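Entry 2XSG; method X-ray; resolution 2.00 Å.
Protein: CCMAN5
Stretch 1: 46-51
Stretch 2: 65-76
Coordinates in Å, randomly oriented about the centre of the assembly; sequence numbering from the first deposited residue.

Stretch 1, residues 46-51: GRNNTG
Stretch 2, residues 65-76: TNLDGVGGSGGG

Two loops with no regular secondary structure can still pack precisely when turns present their polar groups and glycines let the backbones approach. Stretches 46-51 and 65-76 of CCMAN5 illustrate the principle. Each carries a beta turn, type I from N48 to G51 and type II' from G71 to G74, and the chains come nearest where the CA atoms of N49 and G74 lie 4.1 Å apart. Contacts run in roughly opposite order, from R47 on S73 and N49 on V70 to G74, to T50 on N66 and L67. Together the two stretches bury 359 Å², counting both sides.

G46 leads in at phi/psi -101/158 without touching the partner. R47 is extended (-153/164) and its CA-to-CB bond points toward stretch 2. With chi1 p, chi2 and chi3 t and chi4 at 85°, the guanidinium meets the carbonyl of S73 edge-on, near its own plane. That single oxygen accepts two hydrogen bonds, 3.0 Å from R47 NH1 to S73 O and 3.2 Å from R47 NH2 to S73 O, while R47 NH1 also donates to N48 O at 3.1 Å. The charged group thus ties the type II' turn to the backbone of its own loop.

The CA-to-CB bond of N48 (-87/-175, chi1 p, chi2 near 0°) points away from stretch 2; the end of the side chain comes nearer without reaching it and shapes the turn instead. N48 OD1 accepts from T50 N at 2.9 Å and from T50 OG1 at 2.8 Å, and weakly from G51 N at 3.3 Å. The turn's backbone bond runs from G51 N to N48 O at 3.0 Å.

N49 (-61/-27) has the largest covered area of either stretch, 94 Å². Its CA-to-CB bond points toward stretch 2, with chi1 m; in the type II' turn there, G74 N bonds to G71 O at 3.0 Å. The N49 side-chain amide lies among the carbonyls of V70, G71 and G72, although its modelled orientation is probably reversed. A nearly linear CA-H...O contact joins G74 CA to N49 O at 3.2 Å. G74, at 82/159, has a positive phi that favours glycine, and an ideal CB there would lie 1.7 Å from N49 O, a clash. G72 also has positive phi (59/-132), between G71 (-95/-150) and S73 (-110/20).

The CA-to-CB bond of T50 (-80/-21, chi1 p) points sideways, and the residue meets N66 and L67 near the beginning of stretch 2. N66, extended at -172/175, has its CA-to-CB bond toward stretch 1, with chi1 at -131°, between wells, and chi2 at -49°. N66 ND2 donates to T50 O at 2.9 Å with an almost straight 174° angle, while N66 OD1 accepts from L67 N at 3.0 Å, so both ends of the amide are used. T50 CG2 packs 3.9 Å from L67 O. L67 (-135/135), D68 (-88/126), G69 (67/24) and V70 (-90/167) lead on to the type II' turn.

G51 closes its turn at 116/-1, where a CB would be jammed against the preceding carbonyl oxygen. At G51 the backbone angles by themselves call for glycine; at G74 they favour it, and there the partner loop supplies the obstacle.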

# COMPACT_ATOMS: atom_id res chain seq x y z
N GLY A 46 -8.14 -17.71 13.65
CA GLY A 46 -6.97 -17.03 13.08
C GLY A 46 -7.37 -16.04 12.00
O GLY A 46 -8.45 -16.14 11.42
N ARG A 47 -6.50 -15.06 11.75
CA ARG A 47 -6.74 -14.06 10.74
C ARG A 47 -5.38 -13.56 10.27
O ARG A 47 -4.38 -13.77 10.95
CB ARG A 47 -7.57 -12.88 11.30
CG ARG A 47 -6.95 -12.12 12.51
CD ARG A 47 -7.88 -11.02 12.97
NE ARG A 47 -7.33 -10.14 14.01
CZ ARG A 47 -6.55 -9.07 13.80
NH1 ARG A 47 -6.16 -8.72 12.59
NH2 ARG A 47 -6.15 -8.35 14.82
N ASN A 48 -5.34 -12.89 9.12
CA ASN A 48 -4.19 -12.04 8.84
C ASN A 48 -4.42 -10.63 9.43
O ASN A 48 -5.40 -10.42 10.15
CB ASN A 48 -3.76 -12.08 7.36
CG ASN A 48 -4.61 -11.21 6.44
OD1 ASN A 48 -5.55 -10.54 6.86
ND2 ASN A 48 -4.25 -11.20 5.17
N ASN A 49 -3.53 -9.69 9.18
CA ASN A 49 -3.67 -8.36 9.78
C ASN A 49 -4.97 -7.67 9.36
O ASN A 49 -5.50 -6.85 10.11
CB ASN A 49 -2.45 -7.47 9.47
CG ASN A 49 -1.18 -8.00 10.10
OD1 ASN A 49 -0.07 -7.58 9.74
ND2 ASN A 49 -1.33 -8.94 11.02
N THR A 50 -5.49 -8.02 8.19
CA THR A 50 -6.74 -7.40 7.72
C THR A 50 -7.97 -7.99 8.37
O THR A 50 -9.03 -7.35 8.37
CB THR A 50 -6.91 -7.44 6.20
OG1 THR A 50 -7.35 -8.75 5.78
CG2 THR A 50 -5.60 -7.03 5.50
N GLY A 51 -7.85 -9.21 8.89
CA GLY A 51 -8.99 -9.89 9.50
C GLY A 51 -9.40 -11.15 8.77
O GLY A 51 -10.33 -11.82 9.20
N THR A 65 -14.05 -1.22 7.76
CA THR A 65 -12.86 -0.37 7.63
C THR A 65 -11.61 -1.23 7.64
O THR A 65 -11.60 -2.33 8.21
CB THR A 65 -12.74 0.71 8.76
OG1 THR A 65 -12.39 0.08 10.01
CG2 THR A 65 -14.04 1.48 8.92
N ASN A 66 -10.56 -0.73 7.01
CA ASN A 66 -9.34 -1.51 6.94
C ASN A 66 -8.16 -0.76 6.35
O ASN A 66 -8.31 0.38 5.89
CB ASN A 66 -9.60 -2.79 6.14
CG ASN A 66 -9.10 -4.02 6.86
OD1 ASN A 66 -7.96 -4.06 7.33
ND2 ASN A 66 -9.97 -5.03 6.97
N LEU A 67 -7.00 -1.43 6.38
CA LEU A 67 -5.76 -0.94 5.79
C LEU A 67 -5.11 -2.09 5.04
O LEU A 67 -5.01 -3.20 5.56
CB LEU A 67 -4.80 -0.47 6.88
CG LEU A 67 -5.19 0.75 7.71
CD1 LEU A 67 -4.11 1.05 8.76
CD2 LEU A 67 -5.43 1.96 6.80
N ASP A 68 -4.64 -1.82 3.83
CA ASP A 68 -4.10 -2.90 3.00
C ASP A 68 -2.63 -3.13 3.26
O ASP A 68 -1.83 -2.20 3.20
CB ASP A 68 -4.31 -2.60 1.52
CG ASP A 68 -5.74 -2.29 1.21
OD1 ASP A 68 -6.19 -1.20 1.62
OD2 ASP A 68 -6.43 -3.11 0.55
N GLY A 69 -2.30 -4.38 3.57
CA GLY A 69 -0.92 -4.83 3.63
C GLY A 69 -0.05 -4.26 4.73
O GLY A 69 1.17 -4.25 4.60
N VAL A 70 -0.65 -3.79 5.82
CA VAL A 70 0.13 -3.19 6.90
C VAL A 70 0.56 -4.24 7.93
O VAL A 70 0.05 -5.37 7.90
CB VAL A 70 -0.60 -2.01 7.56
CG1 VAL A 70 -0.88 -0.92 6.52
CG2 VAL A 70 -1.88 -2.46 8.23
N GLY A 71 1.48 -3.88 8.82
CA GLY A 71 2.04 -4.81 9.81
C GLY A 71 1.31 -4.73 11.14
O GLY A 71 0.12 -4.40 11.18
N GLY A 72 2.03 -5.00 12.24
CA GLY A 72 1.41 -5.07 13.57
C GLY A 72 0.32 -6.14 13.58
O GLY A 72 0.54 -7.28 13.12
N SER A 73 -0.85 -5.79 14.11
CA SER A 73 -2.01 -6.69 14.04
C SER A 73 -3.06 -6.12 13.09
O SER A 73 -4.23 -6.47 13.14
CB SER A 73 -2.57 -6.97 15.46
OG SER A 73 -3.03 -5.78 16.08
N GLY A 74 -2.62 -5.22 12.21
CA GLY A 74 -3.51 -4.57 11.24
C GLY A 74 -4.28 -3.40 11.82
O GLY A 74 -4.45 -3.31 13.04
N GLY A 75 -4.74 -2.52 10.94
CA GLY A 75 -5.55 -1.37 11.32
C GLY A 75 -6.98 -1.44 10.84
O GLY A 75 -7.35 -2.33 10.05
N GLY A 76 -7.81 -0.52 11.32
CA GLY A 76 -9.25 -0.56 11.03
C GLY A 76 -9.90 -1.83 11.58
O GLY A 76 -9.62 -2.22 12.72